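PDB 5W5P: tail fiber protein, which is a trimeric phage tailspike that probably recognises, and may cleave, the capsular polysaccharide of its Acinetobacter host. Local coordinates for residues Phe182-Ser193 against Val220-Asn228. Sequence-based numbering, arbitrary orientation.
Sequences FTSKRSIGLETS and VVNGDRLYN
Two backbone bonds join F182 to the strand 221-222. F182 N donates to V220 O (3.1 Å), and N222 N donates to F182 O (3.0 Å). They form a single parallel bridge between neighbouring turns of a right-handed beta-helix. On its other side, strand 182-184 bonds to V151 and L153; V221 bonds onward to L242 and R244.

R225 makes the polar side-chain contact. Its chain bends about the CB-CG bond (chi2 -53°) and runs past S187 to the loop after the strand. There R225 NH2 donates to two carbonyls, E191 O (2.7 Å) and S193 O (3.2 Å). Both oxygens lie in the guanidinium plane. S193 O is met on a lone pair, E191 O from above its carbonyl plane. A water accepts from R225 NE and donates to E191 O.

Packing fills in between. The side chains of T183 and R225 run side by side, with T183 OG1 3.2 Å from R225 CG. L226 lays CD1 against F182 O (3.4 Å) and CD2 against the T183 carbonyl.

No carboxylate pairs with R225 across this contact. Its charge is met here by carbonyl oxygens and water, which tie the 190-193 turn to the next coil and hold the guanidinium in place.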
ATOM      1  N   PHE A 182      11.410 -10.160  26.060  1.00 38.07           N
ATOM      2  CA  PHE A 182      10.446  -9.152  26.472  1.00 40.55           C
ATOM      3  C   PHE A 182       9.058  -9.770  26.450  1.00 46.12           C
ATOM      4  O   PHE A 182       8.660 -10.391  25.456  1.00 48.13           O
ATOM      5  CB  PHE A 182      10.521  -7.921  25.567  1.00 39.32           C
ATOM      6  CG  PHE A 182      11.724  -7.063  25.829  1.00 39.49           C
ATOM      7  CD1 PHE A 182      11.868  -6.404  27.042  1.00 37.85           C
ATOM      8  CD2 PHE A 182      12.724  -6.935  24.878  1.00 44.91           C
ATOM      9  CE1 PHE A 182      12.983  -5.621  27.298  1.00 38.15           C
ATOM     10  CE2 PHE A 182      13.844  -6.153  25.125  1.00 44.81           C
ATOM     11  CZ  PHE A 182      13.971  -5.494  26.339  1.00 40.92           C
ATOM     12  N   THR A 183       8.338  -9.627  27.558  1.00 44.36           N
ATOM     13  CA  THR A 183       6.999 -10.179  27.689  1.00 39.42           C
ATOM     14  C   THR A 183       6.214  -9.268  28.624  1.00 41.16           C
ATOM     15  O   THR A 183       6.675  -8.183  28.987  1.00 42.30           O
ATOM     16  CB  THR A 183       7.065 -11.629  28.185  1.00 39.55           C
ATOM     17  OG1 THR A 183       5.750 -12.192  28.207  1.00 43.60           O
ATOM     18  CG2 THR A 183       7.655 -11.688  29.589  1.00 39.33           C
ATOM     19  N   SER A 184       5.025  -9.707  29.019  1.00 42.25           N
ATOM     20  CA  SER A 184       4.249  -8.967  29.999  1.00 41.12           C
ATOM     21  C   SER A 184       4.694  -9.351  31.402  1.00 46.22           C
ATOM     22  O   SER A 184       4.956 -10.523  31.687  1.00 44.96           O
ATOM     23  CB  SER A 184       2.757  -9.238  29.824  1.00 39.97           C
ATOM     24  OG  SER A 184       2.438 -10.563  30.213  1.00 42.68           O
ATOM     25  N   LYS A 185       4.790  -8.349  32.282  1.00 50.44           N
ATOM     26  CA  LYS A 185       5.196  -8.620  33.657  1.00 47.60           C
ATOM     27  C   LYS A 185       4.193  -9.520  34.366  1.00 47.07           C
ATOM     28  O   LYS A 185       4.582 -10.384  35.160  1.00 52.30           O
ATOM     29  CB  LYS A 185       5.380  -7.314  34.428  1.00 46.67           C
ATOM     30  CG  LYS A 185       5.896  -7.507  35.851  1.00 49.27           C
ATOM     31  CD  LYS A 185       6.004  -6.179  36.596  1.00 49.08           C
ATOM     32  CE  LYS A 185       7.451  -5.798  36.851  1.00 53.63           C
ATOM     33  NZ  LYS A 185       7.873  -6.047  38.261  1.00 59.99           N
ATOM     34  N   ARG A 186       2.896  -9.347  34.089  1.00 44.83           N
ATOM     35  CA  ARG A 186       1.895 -10.100  34.837  1.00 45.25           C
ATOM     36  C   ARG A 186       1.811 -11.559  34.415  1.00 48.63           C
ATOM     37  O   ARG A 186       1.119 -12.336  35.082  1.00 51.15           O
ATOM     38  CB  ARG A 186       0.521  -9.443  34.717  1.00 42.97           C
ATOM     39  CG  ARG A 186      -0.052  -9.383  33.319  1.00 44.71           C
ATOM     40  CD  ARG A 186      -1.470  -8.855  33.372  1.00 42.05           C
ATOM     41  NE  ARG A 186      -2.027  -8.608  32.048  1.00 45.78           N
ATOM     42  CZ  ARG A 186      -3.300  -8.288  31.819  1.00 46.37           C
ATOM     43  NH1 ARG A 186      -4.150  -8.179  32.828  1.00 45.92           N
ATOM     44  NH2 ARG A 186      -3.724  -8.073  30.581  1.00 47.39           N
ATOM     45  N   SER A 187       2.500 -11.951  33.345  1.00 49.95           N
ATOM     46  CA  SER A 187       2.611 -13.355  32.970  1.00 46.96           C
ATOM     47  C   SER A 187       3.795 -14.054  33.624  1.00 46.54           C
ATOM     48  O   SER A 187       3.868 -15.287  33.576  1.00 50.67           O
ATOM     49  CB  SER A 187       2.729 -13.492  31.449  1.00 47.39           C
ATOM     50  OG  SER A 187       4.035 -13.160  31.009  1.00 44.09           O
ATOM     51  N   ILE A 188       4.722 -13.310  34.230  1.00 42.92           N
ATOM     52  CA  ILE A 188       5.877 -13.929  34.868  1.00 46.59           C
ATOM     53  C   ILE A 188       5.422 -14.697  36.102  1.00 50.22           C
ATOM     54  O   ILE A 188       4.753 -14.148  36.986  1.00 51.16           O
ATOM     55  CB  ILE A 188       6.932 -12.871  35.220  1.00 46.94           C
ATOM     56  CG1 ILE A 188       7.473 -12.224  33.942  1.00 45.14           C
ATOM     57  CG2 ILE A 188       8.062 -13.495  36.034  1.00 44.01           C
ATOM     58  CD1 ILE A 188       8.352 -11.019  34.182  1.00 41.51           C
ATOM     59  N   GLY A 189       5.797 -15.975  36.170  1.00 52.87           N
ATOM     60  CA  GLY A 189       5.286 -16.881  37.169  1.00 53.00           C
ATOM     61  C   GLY A 189       4.053 -17.650  36.745  1.00 53.97           C
ATOM     62  O   GLY A 189       3.715 -18.655  37.381  1.00 55.49           O
ATOM     63  N   LEU A 190       3.369 -17.209  35.692  1.00 50.15           N
ATOM     64  CA  LEU A 190       2.209 -17.894  35.134  1.00 49.79           C
ATOM     65  C   LEU A 190       2.332 -17.975  33.627  1.00 48.27           C
ATOM     66  O   LEU A 190       1.395 -17.688  32.881  1.00 49.95           O
ATOM     67  CB  LEU A 190       0.910 -17.195  35.518  1.00 51.86           C
ATOM     68  CG  LEU A 190       0.711 -16.870  36.996  1.00 53.60           C
ATOM     69  CD1 LEU A 190      -0.068 -15.576  37.157  1.00 47.35           C
ATOM     70  CD2 LEU A 190       0.012 -18.028  37.687  1.00 55.36           C
ATOM     71  N   GLU A 191       3.514 -18.377  33.160  1.00 46.62           N
ATOM     72  CA  GLU A 191       3.835 -18.285  31.741  1.00 45.84           C
ATOM     73  C   GLU A 191       2.944 -19.186  30.893  1.00 47.59           C
ATOM     74  O   GLU A 191       2.658 -18.860  29.735  1.00 47.30           O
ATOM     75  CB  GLU A 191       5.314 -18.617  31.529  1.00 44.05           C
ATOM     76  CG  GLU A 191       6.265 -17.536  32.039  1.00 43.64           C
ATOM     77  CD  GLU A 191       6.684 -17.727  33.496  1.00 49.18           C
ATOM     78  OE1 GLU A 191       6.049 -18.530  34.214  1.00 45.89           O
ATOM     79  OE2 GLU A 191       7.651 -17.059  33.923  1.00 48.02           O
ATOM     80  N   THR A 192       2.478 -20.301  31.455  1.00 50.47           N
ATOM     81  CA  THR A 192       1.652 -21.259  30.732  1.00 51.31           C
ATOM     82  C   THR A 192       0.160 -21.043  30.970  1.00 51.64           C
ATOM     83  O   THR A 192      -0.636 -21.965  30.751  1.00 57.34           O
ATOM     84  CB  THR A 192       2.039 -22.687  31.121  1.00 53.37           C
ATOM     85  OG1 THR A 192       2.124 -22.788  32.549  1.00 58.16           O
ATOM     86  CG2 THR A 192       3.386 -23.057  30.515  1.00 46.87           C
ATOM     87  N   SER A 193      -0.237 -19.848  31.399  1.00 47.89           N
ATOM     88  CA  SER A 193      -1.631 -19.605  31.743  1.00 50.53           C
ATOM     89  C   SER A 193      -2.495 -19.509  30.492  1.00 50.61           C
ATOM     90  O   SER A 193      -2.079 -18.951  29.472  1.00 49.45           O
ATOM     91  CB  SER A 193      -1.766 -18.318  32.554  1.00 53.50           C
ATOM     92  OG  SER A 193      -3.126 -17.937  32.685  1.00 53.66           O
ATOM     93  N   VAL A 220      12.949 -12.235  20.577  1.00 37.43           N
ATOM     94  CA  VAL A 220      12.946 -10.873  21.109  1.00 37.86           C
ATOM     95  C   VAL A 220      11.613 -10.577  21.786  1.00 41.55           C
ATOM     96  O   VAL A 220      11.572 -10.215  22.968  1.00 43.99           O
ATOM     97  CB  VAL A 220      13.244  -9.836  20.010  1.00 38.82           C
ATOM     98  CG1 VAL A 220      13.305  -8.429  20.603  1.00 34.95           C
ATOM     99  CG2 VAL A 220      14.544 -10.180  19.294  1.00 42.81           C
ATOM    100  N   VAL A 221      10.514 -10.739  21.053  1.00 43.70           N
ATOM    101  CA  VAL A 221       9.183 -10.402  21.541  1.00 42.54           C
ATOM    102  C   VAL A 221       8.399 -11.688  21.767  1.00 43.61           C
ATOM    103  O   VAL A 221       8.303 -12.533  20.869  1.00 43.40           O
ATOM    104  CB  VAL A 221       8.446  -9.473  20.560  1.00 41.56           C
ATOM    105  CG1 VAL A 221       6.969  -9.366  20.933  1.00 37.61           C
ATOM    106  CG2 VAL A 221       9.095  -8.092  20.534  1.00 42.90           C
ATOM    107  N   ASN A 222       7.841 -11.833  22.968  1.00 44.75           N
ATOM    108  CA  ASN A 222       6.902 -12.910  23.272  1.00 39.99           C
ATOM    109  C   ASN A 222       5.528 -12.465  22.798  1.00 40.93           C
ATOM    110  O   ASN A 222       4.855 -11.675  23.465  1.00 44.70           O
ATOM    111  CB  ASN A 222       6.893 -13.227  24.763  1.00 38.13           C
ATOM    112  CG  ASN A 222       6.130 -14.500  25.085  1.00 45.18           C
ATOM    113  OD1 ASN A 222       5.167 -14.855  24.402  1.00 48.62           O
ATOM    114  ND2 ASN A 222       6.559 -15.195  26.133  1.00 45.90           N
ATOM    115  N   GLY A 223       5.106 -12.974  21.638  1.00 38.30           N
ATOM    116  CA  GLY A 223       3.831 -12.582  21.066  1.00 37.28           C
ATOM    117  C   GLY A 223       2.617 -13.142  21.777  1.00 36.61           C
ATOM    118  O   GLY A 223       1.497 -12.722  21.464  1.00 35.83           O
ATOM    119  N   ASP A 224       2.807 -14.087  22.705  1.00 37.94           N
ATOM    120  CA  ASP A 224       1.695 -14.551  23.526  1.00 38.31           C
ATOM    121  C   ASP A 224       1.200 -13.462  24.462  1.00 39.59           C
ATOM    122  O   ASP A 224       0.025 -13.470  24.850  1.00 41.39           O
ATOM    123  CB  ASP A 224       2.108 -15.767  24.359  1.00 41.84           C
ATOM    124  CG  ASP A 224       2.224 -17.035  23.546  1.00 42.73           C
ATOM    125  OD1 ASP A 224       1.265 -17.389  22.822  1.00 43.34           O
ATOM    126  OD2 ASP A 224       3.283 -17.689  23.643  1.00 40.92           O
ATOM    127  N   ARG A 225       2.082 -12.531  24.852  1.00 40.79           N
ATOM    128  CA  ARG A 225       1.804 -11.580  25.923  1.00 42.15           C
ATOM    129  C   ARG A 225       1.952 -10.121  25.523  1.00 43.78           C
ATOM    130  O   ARG A 225       1.573  -9.249  26.312  1.00 42.11           O
ATOM    131  CB  ARG A 225       2.721 -11.844  27.131  1.00 38.01           C
ATOM    132  CG  ARG A 225       2.793 -13.290  27.552  1.00 38.80           C
ATOM    133  CD  ARG A 225       1.412 -13.891  27.784  1.00 39.43           C
ATOM    134  NE  ARG A 225       1.482 -15.258  28.292  1.00 41.68           N
ATOM    135  CZ  ARG A 225       0.420 -15.997  28.594  1.00 43.92           C
ATOM    136  NH1 ARG A 225      -0.800 -15.502  28.429  1.00 41.11           N
ATOM    137  NH2 ARG A 225       0.575 -17.237  29.042  1.00 42.42           N
ATOM    138  N   LEU A 226       2.475  -9.831  24.334  1.00 46.25           N
ATOM    139  CA  LEU A 226       2.704  -8.466  23.874  1.00 42.96           C
ATOM    140  C   LEU A 226       1.845  -8.219  22.642  1.00 41.46           C
ATOM    141  O   LEU A 226       2.104  -8.790  21.576  1.00 40.56           O
ATOM    142  CB  LEU A 226       4.186  -8.238  23.574  1.00 41.99           C
ATOM    143  CG  LEU A 226       5.097  -8.319  24.805  1.00 42.89           C
ATOM    144  CD1 LEU A 226       6.536  -7.921  24.488  1.00 44.55           C
ATOM    145  CD2 LEU A 226       4.538  -7.461  25.923  1.00 39.28           C
ATOM    146  N   TYR A 227       0.820  -7.383  22.794  1.00 43.34           N
ATOM    147  CA  TYR A 227      -0.067  -6.991  21.709  1.00 39.88           C
ATOM    148  C   TYR A 227       0.161  -5.526  21.363  1.00 40.58           C
ATOM    149  O   TYR A 227       0.754  -4.770  22.136  1.00 44.38           O
ATOM    150  CB  TYR A 227      -1.540  -7.198  22.082  1.00 41.29           C
ATOM    151  CG  TYR A 227      -1.922  -8.609  22.482  1.00 41.17           C
ATOM    152  CD1 TYR A 227      -1.138  -9.697  22.119  1.00 38.31           C
ATOM    153  CD2 TYR A 227      -3.087  -8.851  23.213  1.00 40.32           C
ATOM    154  CE1 TYR A 227      -1.489 -10.983  22.484  1.00 42.40           C
ATOM    155  CE2 TYR A 227      -3.450 -10.140  23.580  1.00 39.08           C
ATOM    156  CZ  TYR A 227      -2.645 -11.199  23.215  1.00 41.63           C
ATOM    157  OH  TYR A 227      -2.987 -12.483  23.569  1.00 42.09           O
ATOM    158  N   ASN A 228      -0.340  -5.131  20.193  1.00 37.95           N
ATOM    159  CA  ASN A 228      -0.223  -3.764  19.695  1.00 34.14           C
ATOM    160  C   ASN A 228       1.236  -3.303  19.726  1.00 39.07           C
ATOM    161  O   ASN A 228       1.610  -2.361  20.426  1.00 40.75           O
ATOM    162  CB  ASN A 228      -1.128  -2.812  20.483  1.00 34.72           C
ATOM    163  CG  ASN A 228      -2.612  -3.117  20.303  1.00 41.61           C
ATOM    164  OD1 ASN A 228      -2.994  -4.232  19.951  1.00 41.37           O
ATOM    165  ND2 ASN A 228      -3.451  -2.122  20.557  1.00 35.66           N
TER
HETATM  166  O   HOH W   1       3.922 -16.568  28.515  1.00 41.50           O